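Local coordinates for acyl-CoA dehydrogenase domain protein Tcur3481 (Thermomonospora curvata, PDB 6WY9), which binds flavin adenine dinucleotide and probably catalyses the oxidation of acyl-CoA-type substrates, at residues Q18-H23 and C72-E77; D143-S148 and T168-P173; G233-A238 and E274-C279. All blocks are in the same frame, centred on the assembly; numbering follows the deposited sequence.

Overall arrangement
From the N terminus, contact 1 comes first and closes a mostly helical excursion of 48 residues, bringing helix 5-23 against helix 67-80 in the N-terminal helical domain. Contact 2 follows in the middle beta-domain, where 19 intervening residues return a hairpin turn to the strand of Trp145. Contact 3 then joins helices 215-248 and 260-288 of the C-terminal bundle across 35 residues. The three loops lie in series, neither nested nor crossed. Contacts 1 and 3 have centres about 15 Å apart and touch where Glu76 packs on Gly233 and its carboxylate pairs weakly with Arg277, so the two helical domains meet there. Contact 2 is remote, its centre about 38 Å from each of the others.

Contact 1: Q18-H23 and C72-E77; sequences QIFTDH and CVLLEE
Glu77 OE2 is gripped by two salt bridges, to Arg17 and Arg80, while CB of the same residue lies against the ring of Phe20. The site belongs to the N-terminal helical domain of the acyl-CoA dehydrogenase fold, where helix 5-23 packs on helix 67-80. Arg17 sits one turn before Phe20 on the first of these helices, so an ionic link and an aromatic contact join the same pair of helices side by side. Glu77 CB points toward the first helix and meets the ring, while a bend in the chain at chi2 (-53°) only redirects the carboxylate that the two arginines hold. Phe20 does all the touching from its side. Its CG stands anti to the carbonyl carbon (chi1 -73°), and the ring reaches the second helix through CD2, CE2 and CZ. CD2 comes to 3.9 Å from Glu77 CB, and CZ lies 4.1 Å from CD1 of Leu74, whose side chain crosses that of Phe20 at about a right angle. Leu43 of helix 41-49 and Leu87 of helix 87-100 also pack on the ring. An alanine in place of Phe20 would take away the whole ring and is likely to leave a gap between the helices, with Leu74 CD1 deprived of its aromatic neighbour. The phenyl group also meets the backbone: Glu77 O, which is hydrogen-bonded to His81, lies 3.7 Å from Phe20 CD2, and Leu74 O sits at the ring edge, near its plane, 3.9 Å from Phe20 CE2.

Contact 2: D143-S148 and T168-P173; sequences DGWRLS and TGPDGP
A beta-hairpin of the middle beta-domain, formed by strands 160-169 and 172-179, turns back beside strand 144-154, and its turn meets the indole of Trp145. The turn is type I and runs from Gly169 to Gly172, with Pro170 and Asp171 at its corners. Two backbone hydrogen bonds close it, Gly169 N to Gly172 O at 3.0 Å and Gly172 N to Gly169 O at 3.2 Å. Gly172 has a positive phi (112°), at which a side chain would press on the carbonyl oxygen of Asp171.

The side chains of Trp145 and Pro170 approach from opposite directions. With Trp145 CG anti to the carbonyl carbon (chi1 -61°), the six-membered end of the indole reaches the turn: Pro170 CD lies at its edge, in the ring plane, 3.6 Å from Trp145 CZ3 and 4.1 Å from Trp145 CH2. This is an apolar edge contact, without stacking of the proline ring on an indole face. Elsewhere the indole packs edge-to-face with Phe176 of strand 172-179 and touches Ala138 and Pro140 of strand 137-141. Pro140 also meets Pro170, so tryptophan and turn share a neighbour. The contact thus joins strand 144-154 to the hairpin through side chains, at the surface of the domain, with no hydrogen bond between the two segments. Beside Pro170 CD, Gly169 CA comes to 4.4 Å from the same ring atom, Trp145 CZ3.

Contact 3: G233-A238 and E274-C279; sequences GVASGA and EAMRVC
Apolar packing between Ala235 and Met276 forms the buried half of this contact, which joins helices 215-248 and 260-288 in the C-terminal helical bundle of the acyl-CoA dehydrogenase fold. The backbones stand well apart, with Ala235 CA and Met276 CA separated by 9.5 Å, and the long methionine bridges the distance to the short alanine. Its chain is bent at the last torsion (chi3 74°), which sets the terminal methyl rather than the sulfur against the alanine: Met276 CE lies 4.2 Å from Ala235 CB. Met276 also packs on Gln231 and Leu232 of the facing helix, while Ile273 of helix 260-288 adds to the packing on Ala235 and Ser236.

The polar half lies one residue further along each helix and is less buried. Arg277 starts with CG anti to the backbone N (chi1 176°) and bends at chi3, which brings NH2 of the guanidinium near helix 215-248. Arg277 NH2 stops 4.0 Å from Ser236 OG, which is proximity without a hydrogen bond. The serine hydroxyl is committed within its own helix, where OG is hydrogen-bonded to Leu232 O. Arg277 NH2 in turn has a weak ion-pair partner in Glu76 of the N-terminal domain, and its chain also touches Leu232.

Backbone hydrogen bonds stay inside each helix, as in Gly237 N to Gly233 O (2.9 Å) and Val278 N to Glu274 O (3.1 Å). Elsewhere on helix 260-288, Glu274, Ala275, Val278 and Cys279 lie against another protein chain of the assembly.

The chemistry implies that the two segments meet mainly by van der Waals contact, since no hydrogen bond or salt bridge joins them and the polar groups of Ser236 and Arg277 have their partners in Leu232 and, weakly, Glu76.

Contact 1: Q18-H23 and C72-E77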
loop_
_atom_site.group_PDB
_atom_site.type_symbol
_atom_site.label_atom_id
_atom_site.label_comp_id
_atom_site.label_asym_id
_atom_site.label_seq_id
_atom_site.Cartn_x
_atom_site.Cartn_y
_atom_site.Cartn_z
ATOM N N GLN B 18 20.847 29.322 2.391
ATOM C CA GLN B 18 20.793 30.584 3.114
ATOM C C GLN B 18 19.832 31.545 2.436
ATOM O O GLN B 18 19.063 32.254 3.099
ATOM C CB GLN B 18 22.181 31.217 3.192
ATOM C CG GLN B 18 22.181 32.527 3.977
ATOM C CD GLN B 18 21.886 32.319 5.455
ATOM O OE1 GLN B 18 20.860 32.782 5.984
ATOM N NE2 GLN B 18 22.777 31.599 6.128
ATOM N N ILE B 19 19.890 31.610 1.106
ATOM C CA ILE B 19 19.036 32.549 0.391
ATOM C C ILE B 19 17.566 32.149 0.557
ATOM O O ILE B 19 16.704 32.978 0.890
ATOM C CB ILE B 19 19.484 32.630 -1.076
ATOM C CG1 ILE B 19 20.868 33.308 -1.135
ATOM C CG2 ILE B 19 18.434 33.326 -2.018
ATOM C CD1 ILE B 19 21.416 33.284 -2.536
ATOM N N PHE B 20 17.275 30.856 0.400
ATOM C CA PHE B 20 15.898 30.397 0.551
ATOM C C PHE B 20 15.414 30.587 1.977
ATOM O O PHE B 20 14.260 30.948 2.203
ATOM C CB PHE B 20 15.777 28.923 0.141
ATOM C CG PHE B 20 15.864 28.684 -1.349
ATOM C CD1 PHE B 20 15.163 29.482 -2.248
ATOM C CD2 PHE B 20 16.620 27.637 -1.851
ATOM C CE1 PHE B 20 15.221 29.249 -3.614
ATOM C CE2 PHE B 20 16.682 27.407 -3.223
ATOM C CZ PHE B 20 15.993 28.207 -4.101
ATOM N N THR B 21 16.282 30.325 2.955
ATOM C CA THR B 21 15.929 30.504 4.355
ATOM C C THR B 21 15.615 31.961 4.677
ATOM O O THR B 21 14.691 32.246 5.451
ATOM C CB THR B 21 17.076 30.016 5.220
ATOM O OG1 THR B 21 17.240 28.610 5.021
ATOM C CG2 THR B 21 16.781 30.303 6.716
ATOM N N ASP B 22 16.398 32.895 4.114
ATOM C CA ASP B 22 16.141 34.321 4.349
ATOM C C ASP B 22 14.837 34.805 3.717
ATOM O O ASP B 22 14.283 35.814 4.168
ATOM C CB ASP B 22 17.274 35.184 3.788
ATOM C CG ASP B 22 18.556 35.026 4.549
ATOM O OD1 ASP B 22 18.518 34.548 5.695
ATOM O OD2 ASP B 22 19.603 35.415 3.993
ATOM N N HIS B 23 14.352 34.168 2.653
ATOM C CA HIS B 23 13.206 34.759 1.965
ATOM C C HIS B 23 11.955 33.898 1.925
ATOM O O HIS B 23 10.884 34.423 1.606
ATOM C CB HIS B 23 13.606 35.194 0.540
ATOM C CG HIS B 23 14.624 36.292 0.541
ATOM N ND1 HIS B 23 14.445 37.468 1.251
ATOM C CD2 HIS B 23 15.869 36.358 0.018
ATOM C CE1 HIS B 23 15.527 38.220 1.142
ATOM N NE2 HIS B 23 16.404 37.571 0.396
ATOM N N CYS B 72 19.891 20.016 -9.997
ATOM C CA CYS B 72 19.127 19.202 -9.045
ATOM C C CYS B 72 19.441 19.587 -7.599
ATOM O O CYS B 72 18.554 19.542 -6.735
ATOM C CB CYS B 72 19.393 17.729 -9.301
ATOM S SG CYS B 72 18.547 17.153 -10.850
ATOM N N VAL B 73 20.690 19.965 -7.306
ATOM C CA VAL B 73 21.026 20.402 -5.953
ATOM C C VAL B 73 20.252 21.666 -5.621
ATOM O O VAL B 73 19.650 21.785 -4.549
ATOM C CB VAL B 73 22.554 20.600 -5.816
ATOM C CG1 VAL B 73 22.932 21.297 -4.518
ATOM C CG2 VAL B 73 23.249 19.262 -5.874
ATOM N N LEU B 74 20.216 22.612 -6.565
ATOM C CA LEU B 74 19.459 23.842 -6.348
ATOM C C LEU B 74 17.958 23.572 -6.205
ATOM O O LEU B 74 17.300 24.172 -5.346
ATOM C CB LEU B 74 19.710 24.817 -7.495
ATOM C CG LEU B 74 18.905 26.113 -7.498
ATOM C CD1 LEU B 74 19.292 27.050 -6.311
ATOM C CD2 LEU B 74 19.074 26.843 -8.846
ATOM N N LEU B 75 17.386 22.710 -7.065
ATOM C CA LEU B 75 15.950 22.434 -6.997
ATOM C C LEU B 75 15.572 21.725 -5.705
ATOM O O LEU B 75 14.448 21.895 -5.196
ATOM C CB LEU B 75 15.504 21.581 -8.215
ATOM C CG LEU B 75 15.586 22.333 -9.556
ATOM C CD1 LEU B 75 15.105 21.465 -10.736
ATOM C CD2 LEU B 75 14.820 23.689 -9.478
ATOM N N GLU B 76 16.451 20.842 -5.224
ATOM C CA GLU B 76 16.156 20.148 -3.990
ATOM C C GLU B 76 16.104 21.131 -2.819
ATOM O O GLU B 76 15.183 21.074 -1.987
ATOM C CB GLU B 76 17.181 19.036 -3.744
ATOM C CG GLU B 76 16.930 18.327 -2.428
ATOM C CD GLU B 76 17.925 17.199 -2.114
ATOM O OE1 GLU B 76 18.849 16.939 -2.913
ATOM O OE2 GLU B 76 17.771 16.568 -1.043
ATOM N N GLU B 77 17.069 22.047 -2.731
ATOM C CA GLU B 77 16.951 23.089 -1.705
ATOM C C GLU B 77 15.708 23.933 -1.907
ATOM O O GLU B 77 15.088 24.361 -0.932
ATOM C CB GLU B 77 18.156 24.037 -1.696
ATOM C CG GLU B 77 19.275 23.533 -0.894
ATOM C CD GLU B 77 18.907 23.140 0.540
ATOM O OE1 GLU B 77 18.307 23.907 1.345
ATOM O OE2 GLU B 77 19.286 22.033 0.860
#

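Contact 2: D143-S148 and T168-P173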
loop_
_atom_site.group_PDB
_atom_site.type_symbol
_atom_site.label_atom_id
_atom_site.label_comp_id
_atom_site.label_asym_id
_atom_site.label_seq_id
_atom_site.Cartn_x
_atom_site.Cartn_y
_atom_site.Cartn_z
ATOM N N ASP B 143 12.038 29.092 -43.331
ATOM C CA ASP B 143 12.921 28.467 -42.349
ATOM C C ASP B 143 12.357 28.513 -40.928
ATOM O O ASP B 143 13.087 28.237 -39.968
ATOM C CB ASP B 143 14.311 29.116 -42.394
ATOM C CG ASP B 143 14.254 30.634 -42.364
ATOM O OD1 ASP B 143 15.288 31.258 -42.040
ATOM O OD2 ASP B 143 13.178 31.203 -42.655
ATOM N N GLY B 144 11.077 28.842 -40.775
ATOM C CA GLY B 144 10.451 28.826 -39.472
ATOM C C GLY B 144 9.246 27.912 -39.417
ATOM O O GLY B 144 9.059 27.036 -40.273
ATOM N N TRP B 145 8.403 28.134 -38.420
ATOM C CA TRP B 145 7.251 27.285 -38.173
ATOM C C TRP B 145 6.100 28.149 -37.690
ATOM O O TRP B 145 6.306 29.210 -37.096
ATOM C CB TRP B 145 7.566 26.204 -37.119
ATOM C CG TRP B 145 8.661 25.296 -37.539
ATOM C CD1 TRP B 145 9.992 25.537 -37.468
ATOM C CD2 TRP B 145 8.513 24.005 -38.121
ATOM N NE1 TRP B 145 10.693 24.474 -37.975
ATOM C CE2 TRP B 145 9.808 23.516 -38.380
ATOM C CE3 TRP B 145 7.410 23.212 -38.447
ATOM C CZ2 TRP B 145 10.038 22.274 -38.965
ATOM C CZ3 TRP B 145 7.634 21.970 -39.021
ATOM C CH2 TRP B 145 8.941 21.515 -39.276
ATOM N N ARG B 146 4.879 27.667 -37.923
ATOM C CA ARG B 146 3.716 28.216 -37.243
ATOM C C ARG B 146 2.994 27.107 -36.492
ATOM O O ARG B 146 2.770 26.019 -37.042
ATOM C CB ARG B 146 2.795 28.921 -38.231
ATOM C CG ARG B 146 3.472 30.107 -38.840
ATOM C CD ARG B 146 2.529 30.944 -39.642
ATOM N NE ARG B 146 3.220 32.078 -40.243
ATOM C CZ ARG B 146 3.394 33.249 -39.643
ATOM N NH1 ARG B 146 4.032 34.237 -40.265
ATOM N NH2 ARG B 146 2.924 33.440 -38.425
ATOM N N LEU B 147 2.650 27.401 -35.233
ATOM C CA LEU B 147 2.059 26.484 -34.273
ATOM C C LEU B 147 0.600 26.839 -34.032
ATOM O O LEU B 147 0.260 28.009 -33.809
ATOM C CB LEU B 147 2.790 26.542 -32.918
ATOM C CG LEU B 147 4.325 26.474 -32.908
ATOM C CD1 LEU B 147 4.898 26.493 -31.494
ATOM C CD2 LEU B 147 4.822 25.254 -33.685
ATOM N N SER B 148 -0.255 25.818 -34.049
ATOM C CA SER B 148 -1.674 25.987 -33.767
ATOM C C SER B 148 -2.137 24.878 -32.842
ATOM O O SER B 148 -1.958 23.697 -33.146
ATOM C CB SER B 148 -2.512 25.977 -35.046
ATOM O OG SER B 148 -2.380 27.201 -35.738
ATOM N N THR B 168 3.649 18.725 -32.792
ATOM C CA THR B 168 3.933 17.708 -33.811
ATOM C C THR B 168 3.954 18.353 -35.193
ATOM O O THR B 168 2.964 18.973 -35.622
ATOM C CB THR B 168 2.921 16.565 -33.720
ATOM O OG1 THR B 168 3.082 15.924 -32.436
ATOM C CG2 THR B 168 3.104 15.509 -34.878
ATOM N N GLY B 169 5.111 18.257 -35.864
ATOM C CA GLY B 169 5.251 18.714 -37.224
ATOM C C GLY B 169 5.105 17.577 -38.217
ATOM O O GLY B 169 4.674 16.479 -37.865
ATOM N N PRO B 170 5.440 17.831 -39.491
ATOM C CA PRO B 170 5.383 16.750 -40.494
ATOM C C PRO B 170 6.318 15.589 -40.198
ATOM O O PRO B 170 6.053 14.475 -40.648
ATOM C CB PRO B 170 5.778 17.447 -41.809
ATOM C CG PRO B 170 5.634 18.890 -41.560
ATOM C CD PRO B 170 5.748 19.138 -40.090
ATOM N N ASP B 171 7.423 15.806 -39.489
ATOM C CA ASP B 171 8.344 14.723 -39.177
ATOM C C ASP B 171 8.232 14.251 -37.734
ATOM O O ASP B 171 9.160 13.610 -37.233
ATOM C CB ASP B 171 9.784 15.139 -39.463
ATOM C CG ASP B 171 10.107 15.142 -40.926
ATOM O OD1 ASP B 171 9.671 14.217 -41.638
ATOM O OD2 ASP B 171 10.804 16.074 -41.362
ATOM N N GLY B 172 7.137 14.571 -37.046
ATOM C CA GLY B 172 6.903 14.041 -35.724
ATOM C C GLY B 172 6.978 15.098 -34.633
ATOM O O GLY B 172 7.120 16.295 -34.893
ATOM N N PRO B 173 6.882 14.672 -33.381
ATOM C CA PRO B 173 6.895 15.639 -32.270
ATOM C C PRO B 173 8.206 16.420 -32.216
ATOM O O PRO B 173 9.274 15.893 -32.524
ATOM C CB PRO B 173 6.726 14.751 -31.032
ATOM C CG PRO B 173 6.207 13.420 -31.570
ATOM C CD PRO B 173 6.802 13.277 -32.920
#

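Contact 3: G233-A238 and E274-C279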
loop_
_atom_site.group_PDB
_atom_site.type_symbol
_atom_site.label_atom_id
_atom_site.label_comp_id
_atom_site.label_asym_id
_atom_site.label_seq_id
_atom_site.Cartn_x
_atom_site.Cartn_y
_atom_site.Cartn_z
ATOM N N GLY B 233 13.106 17.556 -2.295
ATOM C CA GLY B 233 13.247 18.610 -1.302
ATOM C C GLY B 233 11.945 18.869 -0.556
ATOM O O GLY B 233 11.935 19.020 0.674
ATOM N N VAL B 234 10.819 18.874 -1.276
ATOM C CA VAL B 234 9.523 19.004 -0.606
ATOM C C VAL B 234 9.352 17.915 0.449
ATOM O O VAL B 234 8.940 18.184 1.581
ATOM C CB VAL B 234 8.367 18.964 -1.622
ATOM C CG1 VAL B 234 7.015 18.928 -0.873
ATOM C CG2 VAL B 234 8.454 20.218 -2.586
ATOM N N ALA B 235 9.591 16.659 0.079
ATOM C CA ALA B 235 9.319 15.583 1.034
ATOM C C ALA B 235 10.264 15.669 2.226
ATOM O O ALA B 235 9.856 15.427 3.366
ATOM C CB ALA B 235 9.448 14.207 0.358
ATOM N N SER B 236 11.541 15.983 1.968
ATOM C CA SER B 236 12.525 16.114 3.032
ATOM C C SER B 236 12.127 17.221 4.003
ATOM O O SER B 236 12.188 17.045 5.225
ATOM C CB SER B 236 13.910 16.415 2.428
ATOM O OG SER B 236 14.337 15.318 1.625
ATOM N N GLY B 237 11.742 18.380 3.471
ATOM C CA GLY B 237 11.361 19.481 4.343
ATOM C C GLY B 237 10.107 19.152 5.129
ATOM O O GLY B 237 10.020 19.442 6.321
ATOM N N ALA B 238 9.125 18.521 4.471
ATOM C CA ALA B 238 7.902 18.121 5.157
ATOM C C ALA B 238 8.217 17.176 6.315
ATOM O O ALA B 238 7.707 17.336 7.434
ATOM C CB ALA B 238 6.941 17.441 4.157
ATOM N N GLU B 274 14.805 8.125 1.115
ATOM C CA GLU B 274 16.094 7.529 0.703
ATOM C C GLU B 274 15.994 6.901 -0.682
ATOM O O GLU B 274 16.903 7.038 -1.509
ATOM C CB GLU B 274 16.560 6.501 1.739
ATOM C CG GLU B 274 16.991 7.276 2.979
ATOM C CD GLU B 274 18.035 6.607 3.870
ATOM O OE1 GLU B 274 18.097 5.355 3.966
ATOM O OE2 GLU B 274 18.773 7.364 4.531
ATOM N N ALA B 275 14.880 6.232 -0.961
ATOM C CA ALA B 275 14.670 5.625 -2.275
ATOM C C ALA B 275 14.581 6.688 -3.375
ATOM O O ALA B 275 15.184 6.543 -4.443
ATOM C CB ALA B 275 13.407 4.778 -2.235
ATOM N N MET B 276 13.781 7.732 -3.132
ATOM C CA MET B 276 13.676 8.860 -4.043
ATOM C C MET B 276 15.040 9.409 -4.392
ATOM O O MET B 276 15.338 9.659 -5.562
ATOM C CB MET B 276 12.827 9.943 -3.380
ATOM C CG MET B 276 11.347 9.536 -3.367
ATOM S SD MET B 276 10.411 10.485 -2.112
ATOM C CE MET B 276 10.402 12.024 -3.063
ATOM N N ARG B 277 15.875 9.591 -3.363
ATOM C CA ARG B 277 17.174 10.226 -3.517
ATOM C C ARG B 277 18.138 9.367 -4.332
ATOM O O ARG B 277 18.830 9.869 -5.222
ATOM C CB ARG B 277 17.753 10.558 -2.115
ATOM C CG ARG B 277 19.184 11.151 -2.215
ATOM C CD ARG B 277 19.626 12.051 -1.010
ATOM N NE ARG B 277 19.002 11.721 0.258
ATOM C CZ ARG B 277 18.203 12.540 0.953
ATOM N NH1 ARG B 277 17.720 12.133 2.100
ATOM N NH2 ARG B 277 17.886 13.766 0.513
ATOM N N VAL B 278 18.230 8.068 -4.055
ATOM C CA VAL B 278 19.197 7.348 -4.894
ATOM C C VAL B 278 18.699 7.215 -6.333
ATOM O O VAL B 278 19.500 7.159 -7.269
ATOM C CB VAL B 278 19.559 5.974 -4.295
ATOM C CG1 VAL B 278 20.199 6.171 -2.899
ATOM C CG2 VAL B 278 18.329 5.024 -4.284
ATOM N N CYS B 279 17.390 7.142 -6.553
ATOM C CA CYS B 279 16.956 7.046 -7.941
ATOM C C CYS B 279 17.103 8.376 -8.656
ATOM O O CYS B 279 17.330 8.392 -9.864
ATOM C CB CYS B 279 15.520 6.584 -8.043
ATOM S SG CYS B 279 15.259 4.835 -7.426
#